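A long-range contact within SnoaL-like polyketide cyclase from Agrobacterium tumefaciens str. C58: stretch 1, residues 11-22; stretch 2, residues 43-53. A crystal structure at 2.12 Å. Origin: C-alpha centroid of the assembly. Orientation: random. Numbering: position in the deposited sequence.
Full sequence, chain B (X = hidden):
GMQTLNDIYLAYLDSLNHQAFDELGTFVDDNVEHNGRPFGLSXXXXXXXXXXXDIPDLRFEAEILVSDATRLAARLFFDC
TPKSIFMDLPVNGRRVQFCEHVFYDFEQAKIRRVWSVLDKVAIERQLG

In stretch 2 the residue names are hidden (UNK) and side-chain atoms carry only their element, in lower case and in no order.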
ATOM      1  N   ALA B  11       5.244   0.274  19.166  1.00 35.31           N
ATOM      2  CA  ALA B  11       4.592  -0.041  20.447  1.00 34.67           C
ATOM      3  C   ALA B  11       3.133  -0.472  20.204  1.00 34.49           C
ATOM      4  O   ALA B  11       2.633  -1.381  20.844  1.00 35.19           O
ATOM      5  CB  ALA B  11       4.672   1.151  21.418  1.00 31.77           C
ATOM      6  N   TYR B  12       2.464   0.170  19.252  1.00 35.05           N
ATOM      7  CA  TYR B  12       1.092  -0.208  18.853  1.00 34.49           C
ATOM      8  C   TYR B  12       1.046  -1.629  18.298  1.00 35.34           C
ATOM      9  O   TYR B  12       0.191  -2.426  18.695  1.00 34.43           O
ATOM     10  CB  TYR B  12       0.530   0.813  17.840  1.00 33.38           C
ATOM     11  CG  TYR B  12      -0.641   0.370  16.978  1.00 32.23           C
ATOM     12  CD1 TYR B  12      -1.910   0.209  17.508  1.00 36.60           C
ATOM     13  CD2 TYR B  12      -0.478   0.166  15.609  1.00 33.20           C
ATOM     14  CE1 TYR B  12      -2.993  -0.177  16.702  1.00 37.43           C
ATOM     15  CE2 TYR B  12      -1.533  -0.236  14.807  1.00 35.68           C
ATOM     16  CZ  TYR B  12      -2.796  -0.397  15.352  1.00 38.61           C
ATOM     17  OH  TYR B  12      -3.853  -0.800  14.537  1.00 40.58           O
ATOM     18  N   LEU B  13       1.989  -1.948  17.415  1.00 35.61           N
ATOM     19  CA  LEU B  13       2.076  -3.292  16.827  1.00 36.53           C
ATOM     20  C   LEU B  13       2.384  -4.329  17.888  1.00 35.91           C
ATOM     21  O   LEU B  13       1.857  -5.450  17.827  1.00 35.65           O
ATOM     22  CB  LEU B  13       3.127  -3.360  15.699  1.00 36.61           C
ATOM     23  CG  LEU B  13       2.866  -2.587  14.408  1.00 35.38           C
ATOM     24  CD1 LEU B  13       3.923  -2.926  13.374  1.00 27.27           C
ATOM     25  CD2 LEU B  13       1.451  -2.815  13.882  1.00 28.83           C
ATOM     26  N   ASP B  14       3.230  -3.955  18.851  1.00 36.33           N
ATOM     27  CA  ASP B  14       3.503  -4.825  19.980  1.00 37.39           C
ATOM     28  C   ASP B  14       2.265  -5.172  20.788  1.00 36.01           C
ATOM     29  O   ASP B  14       2.084  -6.321  21.163  1.00 36.98           O
ATOM     30  CB  ASP B  14       4.532  -4.227  20.928  1.00 38.26           C
ATOM     31  CG  ASP B  14       5.741  -5.085  21.028  1.00 45.86           C
ATOM     32  OD1 ASP B  14       6.444  -5.135  19.981  1.00 46.35           O
ATOM     33  OD2 ASP B  14       5.943  -5.721  22.109  1.00 48.28           O
ATOM     34  N   SER B  15       1.436  -4.172  21.076  1.00 35.90           N
ATOM     35  CA  SER B  15       0.198  -4.418  21.817  1.00 35.19           C
ATOM     36  C   SER B  15      -0.735  -5.330  21.007  1.00 36.46           C
ATOM     37  O   SER B  15      -1.394  -6.201  21.564  1.00 37.42           O
ATOM     38  CB  SER B  15      -0.507  -3.112  22.251  1.00 34.56           C
ATOM     39  OG  SER B  15      -1.292  -2.525  21.227  1.00 38.32           O
ATOM     40  N   LEU B  16      -0.778  -5.128  19.693  1.00 37.74           N
ATOM     41  CA  LEU B  16      -1.582  -5.955  18.786  1.00 37.37           C
ATOM     42  C   LEU B  16      -1.123  -7.411  18.822  1.00 37.77           C
ATOM     43  O   LEU B  16      -1.948  -8.329  18.870  1.00 37.32           O
ATOM     44  CB  LEU B  16      -1.530  -5.405  17.355  1.00 37.14           C
ATOM     45  CG  LEU B  16      -2.680  -4.561  16.779  1.00 40.57           C
ATOM     46  CD1 LEU B  16      -3.268  -3.541  17.747  1.00 36.85           C
ATOM     47  CD2 LEU B  16      -2.229  -3.868  15.476  1.00 34.90           C
ATOM     48  N   ASN B  17       0.193  -7.619  18.819  1.00 38.50           N
ATOM     49  CA  ASN B  17       0.759  -8.967  18.885  1.00 38.03           C
ATOM     50  C   ASN B  17       0.499  -9.694  20.186  1.00 38.32           C
ATOM     51  O   ASN B  17       0.467 -10.915  20.203  1.00 40.43           O
ATOM     52  CB  ASN B  17       2.248  -8.947  18.574  1.00 37.87           C
ATOM     53  CG  ASN B  17       2.513  -8.710  17.124  1.00 33.91           C
ATOM     54  OD1 ASN B  17       1.679  -9.000  16.272  1.00 36.90           O
ATOM     55  ND2 ASN B  17       3.665  -8.171  16.827  1.00 33.65           N
ATOM     56  N   HIS B  18       0.328  -8.951  21.277  1.00 37.48           N
ATOM     57  CA  HIS B  18      -0.097  -9.539  22.536  1.00 36.88           C
ATOM     58  C   HIS B  18      -1.621  -9.475  22.708  1.00 36.88           C
ATOM     59  O   HIS B  18      -2.135  -9.837  23.769  1.00 38.43           O
ATOM     60  CB  HIS B  18       0.616  -8.871  23.703  1.00 36.96           C
ATOM     61  CG  HIS B  18       2.089  -9.131  23.733  1.00 39.71           C
ATOM     62  ND1 HIS B  18       3.012  -8.271  23.170  1.00 43.65           N
ATOM     63  CD2 HIS B  18       2.802 -10.151  24.274  1.00 42.43           C
ATOM     64  CE1 HIS B  18       4.230  -8.753  23.359  1.00 43.93           C
ATOM     65  NE2 HIS B  18       4.132  -9.891  24.029  1.00 45.83           N
ATOM     66  N   GLN B  19      -2.337  -9.045  21.664  1.00 36.56           N
ATOM     67  CA  GLN B  19      -3.802  -8.885  21.693  1.00 37.56           C
ATOM     68  C   GLN B  19      -4.289  -8.080  22.912  1.00 37.97           C
ATOM     69  O   GLN B  19      -5.325  -8.402  23.499  1.00 37.91           O
ATOM     70  CB  GLN B  19      -4.499 -10.252  21.623  1.00 37.88           C
ATOM     71  CG  GLN B  19      -4.096 -11.084  20.392  1.00 37.92           C
ATOM     72  CD  GLN B  19      -5.027 -12.255  20.133  1.00 39.53           C
ATOM     73  OE1 GLN B  19      -6.249 -12.117  20.155  1.00 45.49           O
ATOM     74  NE2 GLN B  19      -4.448 -13.409  19.862  1.00 34.56           N
ATOM     75  N   ALA B  20      -3.525  -7.041  23.273  1.00 38.65           N
ATOM     76  CA  ALA B  20      -3.807  -6.194  24.438  1.00 39.37           C
ATOM     77  C   ALA B  20      -4.709  -5.021  24.011  1.00 40.24           C
ATOM     78  O   ALA B  20      -4.260  -3.878  23.931  1.00 42.68           O
ATOM     79  CB  ALA B  20      -2.485  -5.679  25.071  1.00 38.47           C
ATOM     80  N   PHE B  21      -5.983  -5.322  23.749  1.00 41.73           N
ATOM     81  CA  PHE B  21      -6.940  -4.337  23.210  1.00 42.85           C
ATOM     82  C   PHE B  21      -7.601  -3.425  24.242  1.00 44.16           C
ATOM     83  O   PHE B  21      -8.255  -2.458  23.862  1.00 42.59           O
ATOM     84  CB  PHE B  21      -8.038  -5.024  22.390  1.00 42.76           C
ATOM     85  CG  PHE B  21      -7.513  -5.890  21.281  1.00 44.36           C
ATOM     86  CD1 PHE B  21      -6.391  -5.503  20.540  1.00 43.93           C
ATOM     87  CD2 PHE B  21      -8.147  -7.094  20.964  1.00 43.21           C
ATOM     88  CE1 PHE B  21      -5.907  -6.315  19.535  1.00 44.94           C
ATOM     89  CE2 PHE B  21      -7.661  -7.914  19.944  1.00 44.37           C
ATOM     90  CZ  PHE B  21      -6.549  -7.527  19.235  1.00 44.04           C
ATOM     91  N   ASP B  22      -7.437  -3.728  25.530  1.00 45.31           N
ATOM     92  CA  ASP B  22      -7.841  -2.806  26.588  1.00 46.75           C
ATOM     93  C   ASP B  22      -6.978  -1.550  26.524  1.00 47.85           C
ATOM     94  O   ASP B  22      -7.412  -0.474  26.912  1.00 46.47           O
ATOM     95  CB  ASP B  22      -7.692  -3.444  27.978  1.00 47.96           C
ATOM     96  CG  ASP B  22      -8.604  -4.647  28.182  1.00 49.15           C
ATOM     97  OD1 ASP B  22      -9.107  -5.206  27.189  1.00 55.52           O
ATOM     98  OD2 ASP B  22      -8.817  -5.035  29.345  1.00 52.27           O
ATOM     99  N   UNK B  43     -15.227   0.324  17.064  1.00 34.77           N
ATOM    100  CA  UNK B  43     -15.280  -0.313  15.753  1.00 34.45           C
ATOM    101  C   UNK B  43     -13.936  -0.851  15.299  1.00 34.25           C
ATOM    102  O   UNK B  43     -13.874  -1.888  14.662  1.00 34.86           O
ATOM    103  N   UNK B  44     -12.874  -0.125  15.642  1.00 34.15           N
ATOM    104  CA  UNK B  44     -11.500  -0.486  15.356  1.00 35.68           C
ATOM    105  C   UNK B  44     -11.082  -1.705  16.176  1.00 36.56           C
ATOM    106  O   UNK B  44     -10.455  -2.630  15.641  1.00 36.44           O
ATOM    107  c   UNK B  44      -8.213  -0.044  15.339  1.00 43.74           C
ATOM    108  c   UNK B  44      -6.988  -0.062  14.672  1.00 42.76           C
ATOM    109  c   UNK B  44      -9.277   0.726  14.892  1.00 36.41           C
ATOM    110  c   UNK B  44      -6.808   0.707  13.540  1.00 45.39           C
ATOM    111  c   UNK B  44      -9.090   1.513  13.755  1.00 37.83           C
ATOM    112  o   UNK B  44      -5.568   0.662  12.918  1.00 46.83           O
ATOM    113  c   UNK B  44     -10.592   0.719  15.642  1.00 36.38           C
ATOM    114  c   UNK B  44      -7.854   1.506  13.065  1.00 42.39           C
ATOM    115  N   UNK B  45     -11.431  -1.709  17.460  1.00 37.30           N
ATOM    116  CA  UNK B  45     -11.193  -2.862  18.342  1.00 38.12           C
ATOM    117  C   UNK B  45     -11.899  -4.107  17.811  1.00 38.28           C
ATOM    118  O   UNK B  45     -11.319  -5.182  17.787  1.00 38.47           O
ATOM    119  c   UNK B  45     -11.380  -3.661  20.786  1.00 39.44           C
ATOM    120  n   UNK B  45     -10.984  -2.178  22.772  1.00 44.70           N
ATOM    121  c   UNK B  45     -11.796  -3.276  22.224  1.00 41.13           C
ATOM    122  n   UNK B  45     -12.640  -0.528  22.659  1.00 44.39           N
ATOM    123  c   UNK B  45     -11.662  -2.554  19.770  1.00 37.08           C
ATOM    124  n   UNK B  45     -10.553  -0.027  23.477  1.00 44.13           N
ATOM    125  c   UNK B  45     -11.398  -0.919  22.965  1.00 44.61           C
ATOM    126  N   UNK B  46     -13.152  -3.954  17.391  1.00 39.19           N
ATOM    127  CA  UNK B  46     -13.941  -5.071  16.833  1.00 38.92           C
ATOM    128  C   UNK B  46     -13.293  -5.645  15.593  1.00 38.56           C
ATOM    129  O   UNK B  46     -13.305  -6.847  15.386  1.00 39.07           O
ATOM    130  o   UNK B  46     -17.223  -3.512  17.333  1.00 46.06           O
ATOM    131  o   UNK B  46     -15.920  -4.594  18.755  1.00 47.40           O
ATOM    132  c   UNK B  46     -16.223  -4.217  17.594  1.00 40.60           C
ATOM    133  c   UNK B  46     -15.362  -4.628  16.425  1.00 39.95           C
ATOM    134  N   UNK B  47     -12.776  -4.764  14.749  1.00 38.68           N
ATOM    135  CA  UNK B  47     -12.060  -5.154  13.541  1.00 38.73           C
ATOM    136  C   UNK B  47     -10.838  -6.014  13.836  1.00 37.83           C
ATOM    137  O   UNK B  47     -10.655  -7.035  13.198  1.00 37.69           O
ATOM    138  c   UNK B  47     -10.709  -4.196  11.572  1.00 41.38           C
ATOM    139  c   UNK B  47      -8.612  -2.043  12.052  1.00 33.26           C
ATOM    140 se   UNK B  47      -9.996  -2.569  10.748  0.75 42.79          SE
ATOM    141  c   UNK B  47     -11.637  -3.920  12.746  1.00 39.37           C
ATOM    142  N   UNK B  48     -10.012  -5.602  14.796  1.00 38.08           N
ATOM    143  CA  UNK B  48      -8.830  -6.374  15.195  1.00 37.85           C
ATOM    144  C   UNK B  48      -9.199  -7.697  15.899  1.00 36.59           C
ATOM    145  O   UNK B  48      -8.532  -8.695  15.680  1.00 36.52           O
ATOM    146  c   UNK B  48      -7.402  -4.210  15.557  1.00 37.33           C
ATOM    147  c   UNK B  48      -6.853  -3.358  16.724  1.00 34.87           C
ATOM    148  c   UNK B  48      -6.356  -4.446  14.469  1.00 38.08           C
ATOM    149  c   UNK B  48      -7.899  -5.546  16.083  1.00 38.17           C
ATOM    150  N   UNK B  49     -10.234  -7.690  16.743  1.00 36.10           N
ATOM    151  CA  UNK B  49     -10.733  -8.908  17.396  1.00 36.16           C
ATOM    152  C   UNK B  49     -11.183  -9.935  16.335  1.00 37.61           C
ATOM    153  O   UNK B  49     -10.966 -11.142  16.478  1.00 38.18           O
ATOM    154  c   UNK B  49     -11.901  -8.593  18.385  1.00 36.58           C
ATOM    155  c   UNK B  49     -12.734  -9.837  18.704  1.00 35.44           C
ATOM    156  c   UNK B  49     -11.358  -7.980  19.682  1.00 35.09           C
ATOM    157  N   UNK B  50     -11.819  -9.447  15.277  1.00 38.22           N
ATOM    158  CA  UNK B  50     -12.289 -10.302  14.187  1.00 39.38           C
ATOM    159  C   UNK B  50     -11.137 -10.866  13.342  1.00 38.98           C
ATOM    160  O   UNK B  50     -11.160 -12.047  12.967  1.00 39.93           O
ATOM    161  n   UNK B  50     -15.008 -12.128  10.106  1.00 57.45           N
ATOM    162  c   UNK B  50     -14.063 -10.441  12.296  1.00 43.85           C
ATOM    163  c   UNK B  50     -15.186 -10.643  10.021  1.00 51.80           C
ATOM    164  c   UNK B  50     -13.228  -9.533  13.239  1.00 39.92           C
ATOM    165  c   UNK B  50     -14.182  -9.870  10.876  1.00 50.51           C
ATOM    166  N   UNK B  51     -10.145 -10.017  13.052  1.00 39.00           N
ATOM    167  CA  UNK B  51      -8.918 -10.428  12.357  1.00 39.03           C
ATOM    168  C   UNK B  51      -8.213 -11.585  13.079  1.00 37.47           C
ATOM    169  O   UNK B  51      -7.763 -12.526  12.427  1.00 35.75           O
ATOM    170  o   UNK B  51      -9.502  -8.233  10.659  1.00 52.80           O
ATOM    171  c   UNK B  51      -7.917  -9.253  12.212  1.00 39.50           C
ATOM    172  o   UNK B  51      -7.649  -7.112  11.170  1.00 49.73           O
ATOM    173  c   UNK B  51      -8.401  -8.127  11.278  1.00 45.53           C
ATOM    174  N   UNK B  52      -8.108 -11.513  14.405  1.00 35.69           N
ATOM    175  CA  UNK B  52      -7.490 -12.588  15.160  1.00 37.93           C
ATOM    176  C   UNK B  52      -8.375 -13.831  15.219  1.00 38.27           C
ATOM    177  O   UNK B  52      -7.852 -14.939  15.227  1.00 40.72           O
ATOM    178  c   UNK B  52      -4.570 -12.176  16.578  1.00 41.43           C
ATOM    179  c   UNK B  52      -4.407  -9.423  16.503  1.00 40.04           C
ATOM    180  c   UNK B  52      -7.073 -12.105  16.539  1.00 37.81           C
ATOM    181  c   UNK B  52      -3.260 -10.166  16.556  1.00 37.68           C
ATOM    182  c   UNK B  52      -5.737 -11.429  16.543  1.00 38.18           C
ATOM    183  c   UNK B  52      -3.328 -11.540  16.583  1.00 39.31           C
ATOM    184  c   UNK B  52      -5.639 -10.049  16.488  1.00 39.25           C
ATOM    185  N   UNK B  53      -9.702 -13.656  15.253  1.00 39.34           N
ATOM    186  CA  UNK B  53     -10.620 -14.808  15.240  1.00 39.61           C
ATOM    187  C   UNK B  53     -10.451 -15.565  13.912  1.00 39.95           C
ATOM    188  O   UNK B  53     -10.389 -16.798  13.868  1.00 41.68           O
ATOM    189  c   UNK B  53     -12.083 -14.348  15.407  1.00 39.93           C
TER

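Position 43 has backbone atoms and no side-chain atom, so it is Gly 43; no part of it reaches stretch 1.

Position 44 carries one carbon, then a ring of six carbons bearing one oxygen, and that oxygen lies 2.8 Å from Tyr 12 OH. This is Tyr 44. The OH-OH pair is a hydrogen bond in which either hydroxyl could be the donor. The rings also approach, Tyr 12 CZ to Tyr 44 CE1 at 4.3 Å.

At position 45 three carbons lead to a nitrogen and then a carbon holding two more nitrogens; the first nitrogen lies 3.0 Å from Phe 21 O. This is Arg 45. The extended start of the chain (chi1 and chi2 both t) carries the guanidinium to the backbone of Phe 21. Arg 45 NE donates to Phe 21 O at 165°, while the bond from Arg 45 NH2 to the same Phe 21 O, at 3.4 Å and 138°, is weak. The carbonyl oxygen sits near the guanidinium plane.

Position 46 has two carbons, the second carrying two oxygens. This is Asp 46, whose CA-to-CB bond points away from stretch 1.

An unbranched chain of two carbons, selenium and one carbon at position 47 is selenomethionine, Met 47; it makes no contact within 4.5 Å.

Position 48 has four carbons, forked at the second. A terminal carbon meets Leu 16 CD1 at 3.7 Å, and CB lies 4.0 Å from Phe 21 CZ. This is Leu 48, the terminal carbon being CD1.

Position 49 forks at once into two carbons, one of them 3.6 Å from Phe 21 CD2: Val 49, through CG2.

Position 50, four carbons in a row ending in nitrogen, is Lys 50, and position 51, two carbons with two terminal oxygens, is Asp 51. Neither reaches stretch 1.

Position 52 shows one carbon and a six-carbon ring without oxygen. Gln 19 CG stands 3.9 Å from the ring centroid, 9° off the normal, a CH-pi contact over the face. This is Phe 52. Its CZ approaches Leu 16 O at 3.2 Å, and Phe 52 CD2 lies 3.8 Å from Phe 21 CZ, at the edge of the Phe 21 ring.

Position 53 has a single carbon, Ala 53, beyond contact range.

The helical repeat places 44, 45, 48, 49 and 52 along the side that meets stretch 1; the CA-to-CB bonds of Leu 48 and Phe 52 point toward it, the others sideways. The helix axes cross at -53°, no closer than 12.4 Å; Tyr 12 and Leu 16 of the helix, including Leu 16 O, and Gln 19 and Phe 21 after it make the contact. Together the stretches bury 500 Å².

Stretch 2, residues 43-53: GYRDMLVKDFA
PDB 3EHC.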